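Local coordinates for putative capsular polysaccharide biosynthesis protein (PDB 6EWJ) that probably transfers an amino group to a sugar precursor of pneumococcal teichoic acid, using pyridoxal 5'-phosphate as cofactor, at residues K57-N62 / A215-N220; V135-I140 / H305-K310; S175-A180 / T197-H202; A203-T208 / S317-I322. All coordinates share one frame; numbering follows the deposited sequence.

Contact 1: K57-N62 / A215-N220; sequences KTVCLN and ATWKAN
The outer edge of the seven-stranded mixed sheet of this PLP-dependent aminotransferase fold is formed here, where strand 58-61 lies antiparallel to strand 213-217. The segment axes approach to 4.9 Å with their directions 167° apart. V59 and A215 make an antiparallel hydrogen-bonded pair: V59 N donates to A215 O at 2.8 Å, nearly along the C=O axis, and A215 N returns a bond to V59 O at 2.9 Å, in the carbonyl plane. Further along, a side chain takes over from the backbone. T216 OG1, anti to its own backbone N (chi1 -167°), gives its proton to K57 O at 2.6 Å, from above the carbonyl plane, and T55 also hydrogen-bonds this hydroxyl. Helix 225-236 packs on the face carrying V59 and A215, with Y229 and F232 against V59 and M228 against W217. W217 takes the crowded first torsion (chi1 56°) and runs alongside K57, whose CB meets CZ2 of the indole at 3.6 Å; K57 O stands over one face, offset toward the rim. At the ring's edge V59 CG2 reaches W217 CZ3 at 4.1 Å. Beyond the pair, W217 NE1 bonds to D225 and K57 NZ forms a salt bridge with E226.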
loop_
_atom_site.group_PDB
_atom_site.type_symbol
_atom_site.label_atom_id
_atom_site.label_comp_id
_atom_site.label_asym_id
_atom_site.label_seq_id
_atom_site.Cartn_x
_atom_site.Cartn_y
_atom_site.Cartn_z
ATOM N N LYS A 57 -4.455 18.084 -11.408
ATOM C CA LYS A 57 -4.347 16.628 -11.457
ATOM C C LYS A 57 -4.407 16.080 -10.051
ATOM O O LYS A 57 -3.928 16.735 -9.129
ATOM C CB LYS A 57 -3.012 16.195 -12.044
ATOM C CG LYS A 57 -2.685 16.630 -13.451
ATOM C CD LYS A 57 -3.575 16.014 -14.514
ATOM C CE LYS A 57 -3.302 14.535 -14.752
ATOM N NZ LYS A 57 -3.897 14.114 -16.073
ATOM N N THR A 58 -4.996 14.886 -9.912
ATOM C CA THR A 58 -5.013 14.180 -8.619
ATOM C C THR A 58 -4.501 12.742 -8.828
ATOM O O THR A 58 -4.753 12.136 -9.892
ATOM C CB THR A 58 -6.410 14.186 -8.048
ATOM O OG1 THR A 58 -6.823 15.557 -7.893
ATOM C CG2 THR A 58 -6.490 13.481 -6.718
ATOM N N VAL A 59 -3.768 12.249 -7.842
ATOM C CA VAL A 59 -3.213 10.874 -7.846
ATOM C C VAL A 59 -3.890 10.133 -6.715
ATOM O O VAL A 59 -3.718 10.480 -5.543
ATOM C CB VAL A 59 -1.706 10.868 -7.631
ATOM C CG1 VAL A 59 -1.174 9.422 -7.641
ATOM C CG2 VAL A 59 -1.023 11.709 -8.670
ATOM N N CYS A 60 -4.750 9.199 -7.077
ATOM C CA CYS A 60 -5.530 8.460 -6.101
ATOM C C CYS A 60 -4.682 7.259 -5.700
ATOM O O CYS A 60 -4.078 6.596 -6.562
ATOM C CB CYS A 60 -6.837 7.975 -6.667
ATOM S SG CYS A 60 -8.127 9.212 -6.581
ATOM N N LEU A 61 -4.587 7.042 -4.383
ATOM C CA LEU A 61 -3.703 6.016 -3.833
ATOM C C LEU A 61 -4.425 5.265 -2.709
ATOM O O LEU A 61 -5.615 5.524 -2.396
ATOM C CB LEU A 61 -2.444 6.697 -3.311
ATOM C CG LEU A 61 -1.582 7.546 -4.260
ATOM C CD1 LEU A 61 -0.598 8.407 -3.505
ATOM C CD2 LEU A 61 -0.870 6.666 -5.227
ATOM N N ASN A 62 -3.724 4.339 -2.059
ATOM C CA ASN A 62 -4.400 3.456 -1.068
ATOM C C ASN A 62 -4.517 3.957 0.361
ATOM O O ASN A 62 -5.167 3.307 1.178
ATOM C CB ASN A 62 -3.811 2.020 -1.079
ATOM C CG ASN A 62 -2.412 1.930 -0.465
ATOM O OD1 ASN A 62 -1.906 2.874 0.179
ATOM N ND2 ASN A 62 -1.753 0.797 -0.702
ATOM N N ALA A 215 -3.080 12.373 -3.432
ATOM C CA ALA A 215 -2.159 13.510 -3.517
ATOM C C ALA A 215 -2.570 14.428 -4.655
ATOM O O ALA A 215 -2.879 13.991 -5.774
ATOM C CB ALA A 215 -0.751 13.039 -3.791
ATOM N N THR A 216 -2.520 15.710 -4.384
ATOM C CA THR A 216 -2.660 16.698 -5.411
ATOM C C THR A 216 -1.754 17.898 -5.103
ATOM O O THR A 216 -1.063 17.928 -4.072
ATOM C CB THR A 216 -4.148 17.101 -5.592
ATOM O OG1 THR A 216 -4.320 17.862 -6.802
ATOM C CG2 THR A 216 -4.658 17.904 -4.374
ATOM N N TRP A 217 -1.780 18.880 -6.009
ATOM C CA TRP A 217 -0.942 20.046 -5.918
ATOM C C TRP A 217 -1.648 21.219 -6.564
ATOM O O TRP A 217 -2.379 21.055 -7.539
ATOM C CB TRP A 217 0.433 19.831 -6.569
ATOM C CG TRP A 217 0.391 19.395 -8.007
ATOM C CD1 TRP A 217 0.420 20.211 -9.132
ATOM C CD2 TRP A 217 0.335 18.059 -8.474
ATOM N NE1 TRP A 217 0.364 19.432 -10.279
ATOM C CE2 TRP A 217 0.319 18.105 -9.890
ATOM C CE3 TRP A 217 0.260 16.811 -7.834
ATOM C CZ2 TRP A 217 0.252 16.955 -10.656
ATOM C CZ3 TRP A 217 0.184 15.648 -8.622
ATOM C CH2 TRP A 217 0.181 15.739 -10.004
ATOM N N LYS A 218 -1.408 22.408 -6.045
ATOM C CA LYS A 218 -2.027 23.568 -6.655
ATOM C C LYS A 218 -1.296 23.946 -7.956
ATOM O O LYS A 218 -0.098 23.712 -8.114
ATOM C CB LYS A 218 -2.148 24.716 -5.652
ATOM C CG LYS A 218 -0.916 25.559 -5.431
ATOM C CD LYS A 218 -1.261 26.621 -4.386
ATOM C CE LYS A 218 -0.110 27.576 -4.155
ATOM N NZ LYS A 218 -0.460 28.439 -2.999
ATOM N N ALA A 219 -2.050 24.517 -8.892
ATOM C CA ALA A 219 -1.486 24.973 -10.156
ATOM C C ALA A 219 -0.311 25.898 -9.861
ATOM O O ALA A 219 -0.415 26.799 -9.049
ATOM C CB ALA A 219 -2.546 25.696 -10.994
ATOM N N ASN A 220 0.789 25.668 -10.553
ATOM C CA ASN A 220 1.973 26.481 -10.414
ATOM C C ASN A 220 2.721 26.427 -11.742
ATOM O O ASN A 220 2.981 25.334 -12.258
ATOM C CB ASN A 220 2.840 25.956 -9.267
ATOM C CG ASN A 220 3.967 26.908 -8.895
ATOM O OD1 ASN A 220 4.647 27.462 -9.774
ATOM N ND2 ASN A 220 4.175 27.108 -7.592
#

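Contact 2: V135-I140 / H305-K310; sequences VELAGI and HPLAHK
I140 reaches across from the loop after strand 129-132, its CB directed at segment 305-310. From CB, the branch CG1 stands anti to the carbonyl carbon (chi1 -56°) and passes A308 O at 3.7 Å, with H309 ND1 at 4.0 Å. The extended second torsion (chi2 160°) carries CD1 on to L307 CD1 at 3.8 Å, and it lies 3.4 Å from A308 O. The same methyl sits over one face of the H309 imidazole, offset toward the rim, the two side chains crossing at about a right angle. The loop that presents I140 turns tightly: E136 is the centre of an inverse gamma turn, and I140 N bonds back to L137 O. Segment 305-310 runs out of strand 304-306, an outer strand of the small three-stranded antiparallel sheet, so the contact joins it to a loop of the large one. A138 O meets the H309 ring at its edge, in plane, 3.4 Å from CE1, while A138 CB approaches the same carbon. H309 ND1 is hydrogen-bonded to S316 and NE2 weakly to L320 O, which helps fix the ring's rotation. L137 CD2 touches L307 CD1 at 4.3 Å, and L137 packs on Y351 of the cofactor site.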
loop_
_atom_site.group_PDB
_atom_site.type_symbol
_atom_site.label_atom_id
_atom_site.label_comp_id
_atom_site.label_asym_id
_atom_site.label_seq_id
_atom_site.Cartn_x
_atom_site.Cartn_y
_atom_site.Cartn_z
ATOM N N VAL A 135 -1.540 20.560 9.624
ATOM C CA VAL A 135 -2.679 19.674 9.637
ATOM C C VAL A 135 -3.982 20.448 9.740
ATOM O O VAL A 135 -4.131 21.352 10.595
ATOM C CB VAL A 135 -2.590 18.618 10.765
ATOM C CG1 VAL A 135 -2.548 19.227 12.146
ATOM C CG2 VAL A 135 -3.746 17.646 10.720
ATOM N N GLU A 136 -4.932 20.081 8.904
ATOM C CA GLU A 136 -6.180 20.784 8.823
ATOM C C GLU A 136 -7.135 20.058 9.787
ATOM O O GLU A 136 -8.061 19.350 9.413
ATOM C CB GLU A 136 -6.718 20.857 7.394
ATOM C CG GLU A 136 -5.698 21.025 6.291
ATOM C CD GLU A 136 -4.876 22.305 6.321
ATOM O OE1 GLU A 136 -5.053 23.191 7.195
ATOM O OE2 GLU A 136 -3.990 22.396 5.429
ATOM N N LEU A 137 -6.872 20.253 11.078
ATOM C CA LEU A 137 -7.519 19.454 12.104
ATOM C C LEU A 137 -9.025 19.626 12.097
ATOM O O LEU A 137 -9.526 20.769 12.118
ATOM C CB LEU A 137 -7.003 19.812 13.484
ATOM C CG LEU A 137 -7.496 18.895 14.600
ATOM C CD1 LEU A 137 -6.800 17.535 14.560
ATOM C CD2 LEU A 137 -7.195 19.563 15.945
ATOM N N ALA A 138 -9.735 18.493 12.153
ATOM C CA ALA A 138 -11.178 18.419 12.160
ATOM C C ALA A 138 -11.867 18.990 10.908
ATOM O O ALA A 138 -13.089 19.006 10.840
ATOM C CB ALA A 138 -11.727 19.064 13.414
ATOM N N GLY A 139 -11.088 19.428 9.930
ATOM C CA GLY A 139 -11.572 20.090 8.690
ATOM C C GLY A 139 -11.262 21.570 8.638
ATOM O O GLY A 139 -11.440 22.235 7.610
ATOM N N ILE A 140 -10.782 22.090 9.744
ATOM C CA ILE A 140 -10.449 23.494 9.862
ATOM C C ILE A 140 -9.061 23.742 9.232
ATOM O O ILE A 140 -8.066 23.205 9.700
ATOM C CB ILE A 140 -10.437 23.894 11.346
ATOM C CG1 ILE A 140 -11.798 23.547 11.987
ATOM C CG2 ILE A 140 -10.144 25.382 11.494
ATOM C CD1 ILE A 140 -11.753 23.433 13.488
ATOM N N HIS A 305 -16.463 23.894 25.257
ATOM C CA HIS A 305 -16.025 24.818 24.185
ATOM C C HIS A 305 -15.563 24.092 22.910
ATOM O O HIS A 305 -14.423 23.573 22.841
ATOM C CB HIS A 305 -14.855 25.697 24.663
ATOM C CG HIS A 305 -15.158 26.520 25.868
ATOM N ND1 HIS A 305 -16.398 27.063 26.115
ATOM C CD2 HIS A 305 -14.364 26.944 26.876
ATOM C CE1 HIS A 305 -16.368 27.730 27.259
ATOM N NE2 HIS A 305 -15.144 27.700 27.725
ATOM N N PRO A 306 -16.409 24.079 21.876
ATOM C CA PRO A 306 -16.008 23.437 20.604
ATOM C C PRO A 306 -15.103 24.303 19.738
ATOM O O PRO A 306 -15.116 25.525 19.811
ATOM C CB PRO A 306 -17.341 23.210 19.890
ATOM C CG PRO A 306 -18.254 24.244 20.464
ATOM C CD PRO A 306 -17.755 24.647 21.811
ATOM N N LEU A 307 -14.264 23.648 18.956
ATOM C CA LEU A 307 -13.497 24.352 17.952
ATOM C C LEU A 307 -14.498 24.852 16.921
ATOM O O LEU A 307 -15.424 24.096 16.557
ATOM C CB LEU A 307 -12.513 23.448 17.207
ATOM C CG LEU A 307 -11.345 22.832 17.904
ATOM C CD1 LEU A 307 -10.443 22.244 16.821
ATOM C CD2 LEU A 307 -10.625 23.815 18.818
ATOM N N ALA A 308 -14.262 26.061 16.439
ATOM C CA ALA A 308 -15.178 26.702 15.499
ATOM C C ALA A 308 -14.974 26.148 14.105
ATOM O O ALA A 308 -13.851 26.109 13.595
ATOM C CB ALA A 308 -15.022 28.215 15.510
ATOM N N HIS A 309 -16.072 25.668 13.535
ATOM C CA HIS A 309 -16.067 25.170 12.167
ATOM C C HIS A 309 -16.350 26.185 11.104
ATOM O O HIS A 309 -16.186 25.914 9.910
ATOM C CB HIS A 309 -16.979 23.952 12.053
ATOM C CG HIS A 309 -16.380 22.721 12.657
ATOM N ND1 HIS A 309 -15.451 21.945 11.994
ATOM C CD2 HIS A 309 -16.597 22.111 13.844
ATOM C CE1 HIS A 309 -15.136 20.898 12.737
ATOM N NE2 HIS A 309 -15.809 20.972 13.864
ATOM N N LYS A 310 -16.794 27.364 11.525
ATOM C CA LYS A 310 -17.055 28.452 10.608
ATOM C C LYS A 310 -16.363 29.671 11.185
ATOM O O LYS A 310 -16.618 29.995 12.326
ATOM C CB LYS A 310 -18.563 28.646 10.447
ATOM C CG LYS A 310 -19.002 29.726 9.459
ATOM C CD LYS A 310 -18.147 29.872 8.197
ATOM C CE LYS A 310 -18.943 30.570 7.063
ATOM N NZ LYS A 310 -18.236 30.728 5.755
#

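Contact 3: S175-A180 / T197-H202; sequences SDSAHA and TSFSFH
S175 O and S198 N make the straightest bond between the two strands, 2.9 Å long and met nearly along the C=O axis. The same carbonyl receives a weak bond from S198 OG, which the crowded first torsion (chi1 48°) turns toward it. S177 N answers with a bent, weak bond to S198 O. These are neighbouring parallel strands of the large sheet, 172-177 and 196-200, crossing at -16°. On the face carrying S175, S177, T197 and F199, packing is tight: T197 CG2, anti to its backbone N, presses on S177 CB at 3.4 Å and also lies over one face of the F199 ring, offset toward the rim. A180 O lies at that ring's edge, in plane, while S177 CB touches F199 CE1 at 3.5 Å. At the C-terminal end A178 CB abuts S200 CB at 3.6 Å.

The next shell holds side chains and turns. D176 OD1 accepts from A178 N at 3.0 Å, an Asx turn that leads into the type I turn S177 to A180; S93 binds D176 OD2. S200 OG, anti to its backbone N (chi1 175°), accepts from H202 N at 3.2 Å, an ST turn. E136 holds S175 OG.

H179 and S200 bind pyridoxal 5'-phosphate when it is present; in this cofactor-free model S200 N is buried without a partner. With A138 N donating to it, H179 ND1 acts as acceptor, which would place a ring proton on NE2. In fold-type I relatives an aspartate here pairs with the cofactor's pyridine nitrogen, as D176, so held, probably does.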
loop_
_atom_site.group_PDB
_atom_site.type_symbol
_atom_site.label_atom_id
_atom_site.label_comp_id
_atom_site.label_asym_id
_atom_site.label_seq_id
_atom_site.Cartn_x
_atom_site.Cartn_y
_atom_site.Cartn_z
ATOM N N SER A 175 -0.013 20.322 2.758
ATOM C CA SER A 175 -1.170 20.168 3.633
ATOM C C SER A 175 -1.505 18.716 3.958
ATOM O O SER A 175 -1.788 17.918 3.024
ATOM C CB SER A 175 -2.422 20.796 2.991
ATOM O OG SER A 175 -3.573 20.485 3.799
ATOM N N ASP A 176 -1.537 18.373 5.251
ATOM C CA ASP A 176 -2.239 17.181 5.672
ATOM C C ASP A 176 -3.717 17.457 5.809
ATOM O O ASP A 176 -4.187 17.922 6.851
ATOM C CB ASP A 176 -1.664 16.594 6.961
ATOM C CG ASP A 176 -2.389 15.337 7.397
ATOM O OD1 ASP A 176 -3.399 14.934 6.772
ATOM O OD2 ASP A 176 -1.961 14.720 8.410
ATOM N N SER A 177 -4.444 17.203 4.710
ATOM C CA SER A 177 -5.913 17.363 4.630
ATOM C C SER A 177 -6.695 16.054 4.783
ATOM O O SER A 177 -7.761 15.859 4.198
ATOM C CB SER A 177 -6.289 18.050 3.329
ATOM O OG SER A 177 -5.983 19.424 3.414
ATOM N N ALA A 178 -6.195 15.160 5.604
ATOM C CA ALA A 178 -6.921 13.946 5.861
ATOM C C ALA A 178 -8.372 14.279 6.303
ATOM O O ALA A 178 -9.278 13.551 5.981
ATOM C CB ALA A 178 -6.181 13.074 6.888
ATOM N N HIS A 179 -8.536 15.323 7.111
ATOM C CA HIS A 179 -9.805 15.663 7.681
ATOM C C HIS A 179 -10.555 16.707 6.878
ATOM O O HIS A 179 -11.619 17.134 7.303
ATOM C CB HIS A 179 -9.609 16.223 9.091
ATOM C CG HIS A 179 -8.923 15.297 10.045
ATOM N ND1 HIS A 179 -8.587 15.696 11.312
ATOM C CD2 HIS A 179 -8.541 13.998 9.951
ATOM C CE1 HIS A 179 -8.015 14.698 11.962
ATOM N NE2 HIS A 179 -7.974 13.645 11.159
ATOM N N ALA A 180 -10.028 17.110 5.720
ATOM C CA ALA A 180 -10.421 18.391 5.104
ATOM C C ALA A 180 -10.859 18.337 3.651
ATOM O O ALA A 180 -10.967 19.388 3.007
ATOM C CB ALA A 180 -9.336 19.438 5.305
ATOM N N THR A 197 -1.081 18.708 -1.374
ATOM C CA THR A 197 -2.058 18.297 -0.370
ATOM C C THR A 197 -2.264 16.774 -0.400
ATOM O O THR A 197 -2.421 16.186 -1.486
ATOM C CB THR A 197 -3.405 19.031 -0.562
ATOM O OG1 THR A 197 -3.179 20.452 -0.582
ATOM C CG2 THR A 197 -4.395 18.697 0.542
ATOM N N SER A 198 -2.316 16.154 0.780
ATOM C CA SER A 198 -2.843 14.780 0.927
ATOM C C SER A 198 -4.218 14.740 1.565
ATOM O O SER A 198 -4.478 15.401 2.547
ATOM C CB SER A 198 -1.912 13.859 1.787
ATOM O OG SER A 198 -1.560 14.530 2.966
ATOM N N PHE A 199 -5.048 13.876 1.036
ATOM C CA PHE A 199 -6.368 13.584 1.541
ATOM C C PHE A 199 -6.501 12.132 1.937
ATOM O O PHE A 199 -5.784 11.248 1.406
ATOM C CB PHE A 199 -7.404 13.857 0.439
ATOM C CG PHE A 199 -7.559 15.315 0.076
ATOM C CD1 PHE A 199 -8.289 16.164 0.881
ATOM C CD2 PHE A 199 -7.010 15.827 -1.116
ATOM C CE1 PHE A 199 -8.435 17.527 0.566
ATOM C CE2 PHE A 199 -7.161 17.174 -1.451
ATOM C CZ PHE A 199 -7.887 18.004 -0.619
ATOM N N SER A 200 -7.464 11.861 2.811
ATOM C CA SER A 200 -7.676 10.507 3.334
ATOM C C SER A 200 -9.124 10.162 3.028
ATOM O O SER A 200 -9.999 10.957 3.300
ATOM C CB SER A 200 -7.515 10.404 4.847
ATOM O OG SER A 200 -7.839 9.104 5.315
ATOM N N PHE A 201 -9.320 8.922 2.586
ATOM C CA PHE A 201 -10.627 8.336 2.382
ATOM C C PHE A 201 -10.768 7.086 3.232
ATOM O O PHE A 201 -11.504 6.137 2.887
ATOM C CB PHE A 201 -10.841 7.979 0.875
ATOM C CG PHE A 201 -10.365 9.002 -0.096
ATOM C CD1 PHE A 201 -10.564 10.368 0.101
ATOM C CD2 PHE A 201 -9.816 8.600 -1.282
ATOM C CE1 PHE A 201 -10.137 11.296 -0.843
ATOM C CE2 PHE A 201 -9.436 9.530 -2.265
ATOM C CZ PHE A 201 -9.561 10.862 -2.022
ATOM N N HIS A 202 -10.075 7.056 4.375
ATOM C CA HIS A 202 -10.198 5.959 5.330
ATOM C C HIS A 202 -11.639 5.759 5.792
ATOM O O HIS A 202 -12.458 6.740 5.755
ATOM C CB HIS A 202 -9.254 6.214 6.516
ATOM C CG HIS A 202 -9.253 5.115 7.527
ATOM N ND1 HIS A 202 -10.056 5.134 8.650
ATOM C CD2 HIS A 202 -8.541 3.975 7.599
ATOM C CE1 HIS A 202 -9.849 4.033 9.357
ATOM N NE2 HIS A 202 -8.952 3.299 8.724
#

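Contact 4: A203-T208 / S317-I322; sequences AVKNFT and SRHLYI
N206 OD1 takes one hydrogen bond across the contact, from H319 ND1 at 2.8 Å, and its amide partner ND2 adds a weak, bent one to S317 O, also at 2.8 Å. One good bond and one weak one thus hold the amide of N206, whose CG lies anti to the carbonyl carbon. The imidazole donates from within its own plane but arrives above the carbonyl plane of N206, 36° out of it, and amide and ring planes stand 59° apart. H319 extends its ring with CG anti to the backbone N (chi1 174°). V204 O lies at the ring's edge, in plane, 3.3 Å from CE1, and the aliphatic part of K205 passes obliquely, its CE 3.8 Å from H319 NE2. A water at the same edge completes the polar set: it accepts from K205 NZ at 2.8 Å and is 2.6 Å from H319 NE2.

The loop 203-208 follows strand 196-200, and K205 is the lysine predicted to carry pyridoxal phosphate as an internal aldimine; here it is unmodified. H319 also meets the ring of H179, and its backbone N hydrogen-bonds A138 O, so it lies beside the cofactor-binding residues.

Because ND1 donates to N206, H319 carries a proton there. K205 NZ is 4.3 Å from H319 NE2, and a charged lysine that near would probably disfavour a second proton on the histidine.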
loop_
_atom_site.group_PDB
_atom_site.type_symbol
_atom_site.label_atom_id
_atom_site.label_comp_id
_atom_site.label_asym_id
_atom_site.label_seq_id
_atom_site.Cartn_x
_atom_site.Cartn_y
_atom_site.Cartn_z
ATOM N N ALA A 203 -11.985 4.524 6.174
ATOM C CA ALA A 203 -13.352 4.156 6.656
ATOM C C ALA A 203 -14.076 5.172 7.543
ATOM O O ALA A 203 -15.296 5.277 7.498
ATOM C CB ALA A 203 -13.325 2.806 7.356
ATOM N N VAL A 204 -13.316 5.908 8.370
ATOM C CA VAL A 204 -13.862 6.795 9.366
ATOM C C VAL A 204 -13.900 8.276 8.911
ATOM O O VAL A 204 -14.328 9.132 9.684
ATOM C CB VAL A 204 -13.166 6.656 10.760
ATOM C CG1 VAL A 204 -13.066 5.189 11.183
ATOM C CG2 VAL A 204 -11.778 7.308 10.830
ATOM N N LYS A 205 -13.492 8.562 7.668
ATOM C CA LYS A 205 -13.405 9.945 7.176
ATOM C C LYS A 205 -14.727 10.422 6.526
ATOM O O LYS A 205 -15.666 9.606 6.352
ATOM C CB LYS A 205 -12.189 10.104 6.257
ATOM C CG LYS A 205 -11.056 10.848 6.907
ATOM C CD LYS A 205 -10.492 10.065 8.066
ATOM C CE LYS A 205 -9.372 10.748 8.753
ATOM N NZ LYS A 205 -8.873 9.913 9.861
ATOM N N ASN A 206 -14.873 11.734 6.282
ATOM C CA ASN A 206 -16.120 12.256 5.729
ATOM C C ASN A 206 -16.485 11.599 4.397
ATOM O O ASN A 206 -17.667 11.400 4.099
ATOM C CB ASN A 206 -16.060 13.752 5.437
ATOM C CG ASN A 206 -16.207 14.617 6.670
ATOM O OD1 ASN A 206 -15.989 14.142 7.792
ATOM N ND2 ASN A 206 -16.511 15.918 6.458
ATOM N N PHE A 207 -15.468 11.322 3.604
ATOM C CA PHE A 207 -15.570 10.728 2.243
ATOM C C PHE A 207 -14.737 9.482 2.353
ATOM O O PHE A 207 -13.586 9.552 2.723
ATOM C CB PHE A 207 -14.969 11.764 1.258
ATOM C CG PHE A 207 -14.846 11.287 -0.190
ATOM C CD1 PHE A 207 -13.821 10.411 -0.582
ATOM C CD2 PHE A 207 -15.678 11.810 -1.165
ATOM C CE1 PHE A 207 -13.682 10.013 -1.918
ATOM C CE2 PHE A 207 -15.537 11.417 -2.475
ATOM C CZ PHE A 207 -14.561 10.509 -2.858
ATOM N N THR A 208 -15.320 8.311 2.050
ATOM C CA THR A 208 -14.645 7.073 2.297
ATOM C C THR A 208 -14.595 6.140 1.101
ATOM O O THR A 208 -15.551 6.001 0.331
ATOM C CB THR A 208 -15.205 6.333 3.533
ATOM O OG1 THR A 208 -14.271 5.323 3.915
ATOM C CG2 THR A 208 -16.529 5.716 3.280
ATOM N N SER A 317 -15.091 21.352 6.526
ATOM C CA SER A 317 -15.864 20.155 6.105
ATOM C C SER A 317 -16.552 19.440 7.258
ATOM O O SER A 317 -17.346 18.555 7.026
ATOM C CB SER A 317 -14.970 19.160 5.331
ATOM O OG SER A 317 -13.817 18.837 6.108
ATOM N N ARG A 318 -16.205 19.806 8.502
ATOM C CA ARG A 318 -16.875 19.349 9.715
ATOM C C ARG A 318 -16.698 17.853 9.901
ATOM O O ARG A 318 -17.681 17.076 9.926
ATOM C CB ARG A 318 -18.333 19.771 9.738
ATOM C CG ARG A 318 -18.490 21.296 9.771
ATOM C CD ARG A 318 -19.925 21.725 9.629
ATOM N NE ARG A 318 -20.078 23.178 9.685
ATOM C CZ ARG A 318 -19.929 24.033 8.666
ATOM N NH1 ARG A 318 -19.565 23.591 7.445
ATOM N NH2 ARG A 318 -20.123 25.330 8.875
ATOM N N HIS A 319 -15.430 17.469 9.944
ATOM C CA HIS A 319 -15.044 16.032 10.115
ATOM C C HIS A 319 -15.034 15.527 11.570
ATOM O O HIS A 319 -15.586 14.474 11.861
ATOM C CB HIS A 319 -13.667 15.788 9.493
ATOM C CG HIS A 319 -13.171 14.414 9.749
ATOM N ND1 HIS A 319 -13.921 13.298 9.453
ATOM C CD2 HIS A 319 -12.091 13.977 10.422
ATOM C CE1 HIS A 319 -13.292 12.231 9.894
ATOM N NE2 HIS A 319 -12.173 12.620 10.468
ATOM N N LEU A 320 -14.485 16.328 12.475
ATOM C CA LEU A 320 -14.536 16.030 13.926
ATOM C C LEU A 320 -15.144 17.159 14.738
ATOM O O LEU A 320 -14.845 18.358 14.490
ATOM C CB LEU A 320 -13.137 15.809 14.451
ATOM C CG LEU A 320 -12.374 14.605 13.833
ATOM C CD1 LEU A 320 -10.944 14.677 14.317
ATOM C CD2 LEU A 320 -13.015 13.273 14.167
ATOM N N TYR A 321 -15.957 16.790 15.727
ATOM C CA TYR A 321 -16.422 17.742 16.686
ATOM C C TYR A 321 -15.524 17.732 17.927
ATOM O O TYR A 321 -15.823 17.129 18.969
ATOM C CB TYR A 321 -17.887 17.526 17.047
ATOM C CG TYR A 321 -18.512 18.766 17.625
ATOM C CD1 TYR A 321 -18.837 19.834 16.798
ATOM C CD2 TYR A 321 -18.742 18.891 18.990
ATOM C CE1 TYR A 321 -19.396 20.988 17.328
ATOM C CE2 TYR A 321 -19.341 20.039 19.543
ATOM C CZ TYR A 321 -19.634 21.080 18.706
ATOM O OH TYR A 321 -20.203 22.181 19.229
ATOM N N ILE A 322 -14.432 18.452 17.775
ATOM C CA ILE A 322 -13.448 18.645 18.827
ATOM C C ILE A 322 -13.952 19.670 19.852
ATOM O O ILE A 322 -14.398 20.785 19.472
ATOM C CB ILE A 322 -12.083 19.040 18.207
ATOM C CG1 ILE A 322 -11.590 17.824 17.362
ATOM C CG2 ILE A 322 -11.120 19.508 19.314
ATOM C CD1 ILE A 322 -10.159 17.813 16.871
HETATM O O HOH W 1 -10.895 10.667 11.651
#

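In the fold
Contacts 1 and 3 share the large mixed sheet: strand 213-217 lies between 58-61 and 196-200, and T216 O bonds to T197 N, with centres about 11 Å apart. Contacts 2 and 4 share the small antiparallel sheet, where strands 304-306 and 321-325 are neighbours, centres again about 11 Å apart. E136 bonds to S175 and D176 between contacts 2 and 3, and the centres of contacts 3 and 4 lie about 10 Å apart. Contacts 2, 3 and 4 thus gather round the cofactor site, while contact 1, its centre about 23 Å from that of contact 2, extends the sheet away from it. Along the chain, contact 3 falls within the spans of contacts 1 and 2 and precedes contact 4; the segments of contacts 1, 2 and 4 alternate.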